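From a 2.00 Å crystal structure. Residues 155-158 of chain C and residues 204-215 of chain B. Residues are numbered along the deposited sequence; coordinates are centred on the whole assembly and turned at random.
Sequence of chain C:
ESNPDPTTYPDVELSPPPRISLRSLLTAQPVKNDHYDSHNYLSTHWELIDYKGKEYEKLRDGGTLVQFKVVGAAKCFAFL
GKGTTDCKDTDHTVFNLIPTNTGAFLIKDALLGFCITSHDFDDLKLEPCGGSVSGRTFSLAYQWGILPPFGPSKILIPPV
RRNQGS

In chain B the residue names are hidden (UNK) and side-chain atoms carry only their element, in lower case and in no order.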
# COMPACT_ATOMS: atom_id res chain seq x y z
N ILE C 155 13.88 -8.73 9.92
CA ILE C 155 12.54 -9.29 9.95
C ILE C 155 11.86 -8.73 11.20
O ILE C 155 12.42 -8.83 12.30
CB ILE C 155 12.55 -10.83 10.11
CG1 ILE C 155 13.25 -11.49 8.92
CG2 ILE C 155 11.11 -11.35 10.23
CD1 ILE C 155 12.58 -11.16 7.63
N LEU C 156 10.66 -8.17 11.05
CA LEU C 156 9.94 -7.63 12.20
C LEU C 156 9.39 -8.77 13.06
O LEU C 156 8.81 -9.72 12.55
CB LEU C 156 8.79 -6.73 11.73
CG LEU C 156 9.21 -5.48 10.95
CD1 LEU C 156 7.97 -4.76 10.42
CD2 LEU C 156 10.04 -4.58 11.83
N ILE C 157 9.57 -8.65 14.37
CA ILE C 157 9.11 -9.67 15.31
C ILE C 157 8.13 -9.08 16.31
O ILE C 157 8.45 -8.12 17.00
CB ILE C 157 10.30 -10.25 16.09
CG1 ILE C 157 11.33 -10.82 15.11
CG2 ILE C 157 9.82 -11.35 17.05
CD1 ILE C 157 12.62 -11.28 15.80
N PRO C 158 6.92 -9.66 16.41
CA PRO C 158 5.92 -9.15 17.35
C PRO C 158 6.31 -9.49 18.79
O PRO C 158 6.97 -10.54 18.97
CB PRO C 158 4.64 -9.85 16.90
CG PRO C 158 5.15 -11.18 16.40
CD PRO C 158 6.40 -10.80 15.63
N UNK B 204 -4.22 -9.22 12.65
CA UNK B 204 -3.15 -10.07 12.10
C UNK B 204 -2.33 -10.57 13.29
O UNK B 204 -2.50 -10.08 14.40
c UNK B 204 -3.95 -7.79 12.41
c UNK B 204 -2.28 -9.11 11.28
c UNK B 204 -3.09 -7.82 11.18
N UNK B 205 -1.46 -11.54 13.05
CA UNK B 205 -0.55 -12.03 14.09
C UNK B 205 0.84 -11.56 13.64
O UNK B 205 1.84 -11.86 14.29
c UNK B 205 -1.86 -14.10 14.73
o UNK B 205 -0.23 -14.14 12.93
c UNK B 205 -0.53 -13.57 14.20
N UNK B 206 0.89 -10.87 12.51
CA UNK B 206 2.15 -10.32 12.01
C UNK B 206 2.16 -8.83 12.37
O UNK B 206 1.12 -8.20 12.45
c UNK B 206 2.73 -11.83 8.48
o UNK B 206 1.82 -11.81 7.62
o UNK B 206 3.94 -11.80 8.18
c UNK B 206 2.25 -10.43 10.49
c UNK B 206 2.36 -11.84 9.94
N UNK B 207 3.34 -8.25 12.57
CA UNK B 207 3.48 -6.83 12.91
C UNK B 207 2.77 -5.92 11.90
O UNK B 207 2.71 -6.23 10.70
c UNK B 207 5.00 -6.63 12.89
c UNK B 207 5.53 -7.98 13.33
c UNK B 207 4.65 -8.94 12.56
N UNK B 208 2.18 -4.82 12.37
CA UNK B 208 1.53 -3.86 11.45
C UNK B 208 2.25 -2.52 11.52
O UNK B 208 1.82 -1.54 10.92
c UNK B 208 0.03 -3.59 11.78
o UNK B 208 -0.06 -2.84 13.00
c UNK B 208 -0.74 -4.90 11.92
N UNK B 209 3.36 -2.50 12.26
CA UNK B 209 4.15 -1.27 12.44
C UNK B 209 5.62 -1.68 12.51
O UNK B 209 5.93 -2.79 12.93
c UNK B 209 4.43 0.73 13.99
n UNK B 209 5.23 2.77 14.05
c UNK B 209 4.39 1.93 13.36
c UNK B 209 3.71 -0.56 13.71
n UNK B 209 5.30 0.88 15.05
c UNK B 209 5.76 2.11 15.07
N UNK B 210 6.52 -0.79 12.12
CA UNK B 210 7.92 -1.15 12.10
C UNK B 210 8.58 -1.34 13.45
O UNK B 210 9.75 -1.69 13.53
c UNK B 210 8.69 -0.17 11.19
c UNK B 210 9.11 0.47 8.71
c UNK B 210 9.07 0.85 6.27
n UNK B 210 8.46 0.49 7.40
n UNK B 210 10.35 1.22 6.28
c UNK B 210 8.29 -0.37 9.71
n UNK B 210 8.38 0.85 5.12
N UNK B 211 7.82 -1.13 14.51
CA UNK B 211 8.34 -1.34 15.85
C UNK B 211 8.25 -2.84 16.14
O UNK B 211 8.83 -3.33 17.10
o UNK B 211 6.14 -1.10 16.78
c UNK B 211 7.47 -0.60 16.86
N UNK B 212 7.49 -3.54 15.30
CA UNK B 212 7.27 -4.96 15.50
C UNK B 212 5.91 -5.19 16.14
O UNK B 212 5.41 -6.32 16.20
N UNK B 213 5.28 -4.12 16.63
CA UNK B 213 3.96 -4.23 17.28
C UNK B 213 2.76 -4.42 16.35
O UNK B 213 2.80 -4.05 15.17
o UNK B 213 4.72 -3.93 20.11
c UNK B 213 3.70 -3.01 18.16
c UNK B 213 4.61 -2.96 19.38
n UNK B 213 5.24 -1.81 19.61
N UNK B 214 1.69 -5.00 16.89
CA UNK B 214 0.45 -5.19 16.14
C UNK B 214 -0.47 -4.09 16.70
O UNK B 214 -1.01 -4.21 17.81
c UNK B 214 -0.16 -6.60 16.39
c UNK B 214 0.51 -9.08 16.43
c UNK B 214 -1.46 -6.75 15.60
c UNK B 214 0.83 -7.68 15.93
N UNK B 215 -0.63 -3.01 15.93
CA UNK B 215 -1.42 -1.85 16.36
C UNK B 215 -2.66 -1.55 15.52
O UNK B 215 -3.55 -0.82 15.96
c UNK B 215 1.67 0.55 16.70
c UNK B 215 0.63 -0.79 18.59
c UNK B 215 0.84 -0.69 17.06
c UNK B 215 -0.52 -0.61 16.34

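Position 204 of chain B carries three carbons that close a ring onto the backbone nitrogen, and it lies out of reach of chain C: B:Pro204. Position 205 has one carbon bearing an oxygen and a second carbon, the fork of a beta-branched alcohol, so B:Thr205. Its carbonyl O lies 4.0 Å from CG of C:Pro158, while its hydroxyl is satisfied elsewhere in the structure. Position 206 shows three carbons, the third carrying two oxygens; this carboxylate is B:Glu206, whose CA-to-CB bond points away from chain C.

At 207 three carbons again close onto the backbone nitrogen, with the CA-to-CB bond directed toward chain C and the ring packed against a leucine and a proline. This is B:Pro207. Its CG sits 3.8 Å from CB of C:Leu156 and 3.7 Å from CD of C:Pro158, so one rigid ring serves two neighbours.

Position 208 repeats the fork of one carbon with an oxygen and a carbon, with its CA-to-CB bond pointing away: B:Thr208. Its work is internal, for OG1 accepts a hydrogen bond from the backbone N at position 215 (3.0 Å). Position 209 has one carbon and then a five-membered ring of three carbons and two nitrogens, B:His209. The ring stays clear of chain C, but the backbone O is 3.8 Å from CD1 of C:Leu156. Position 210 runs through three carbons and a nitrogen to a carbon with two more nitrogens, the guanidinium of B:Arg210. Its CA-to-CB bond points away, yet CG still comes within 4.5 Å of CD1 of C:Leu156, and the terminal nitrogens are hydrogen-bonded elsewhere in the structure; its backbone O approaches CD2 of C:Leu156 at 3.4 Å.

Position 211, one carbon and one oxygen, is B:Ser211. Its OG pairs with ND1 of B:His209 at 2.8 Å and accepts from the backbone N of position 213 at 3.1 Å, bracing the turn.

Position 212 has no side-chain atoms, hence B:Gly212. An ideal CB would fall 2.6 Å from O of C:Ile157, a clash, and the positive phi of 101° would also jam it against the preceding carbonyl. Position 213 has two carbons, the second carrying an oxygen and a nitrogen: B:Asn213. Its backbone O receives N of B:Thr208 at 3.0 Å. Position 214 has four carbons forked at the first, with one arm two carbons long, so B:Ile214; CD1 comes within 4.2 Å of CB of C:Pro158. Position 215 has four carbons forked at the second, B:Leu215, out of reach.

The contact works by shape, without a hydrogen bond between the stretches. A type I turn from B:His209 to B:Gly212, closed by B:Gly212 N to B:His209 O at 2.9 Å, presents backbone carbonyls to C:Leu156, while B:Pro207, with a lesser part from B:Ile214, supplies apolar surface. The bare glycine lets the backbones close in, and CA of C:Pro158 makes a CA-H...O contact of 3.1 Å to O of B:Gly212, a buried oxygen with no conventional partner. The rule is to brace the loop internally and then pack against it.

Chain B 204-215: PTEPTHRSGNIL
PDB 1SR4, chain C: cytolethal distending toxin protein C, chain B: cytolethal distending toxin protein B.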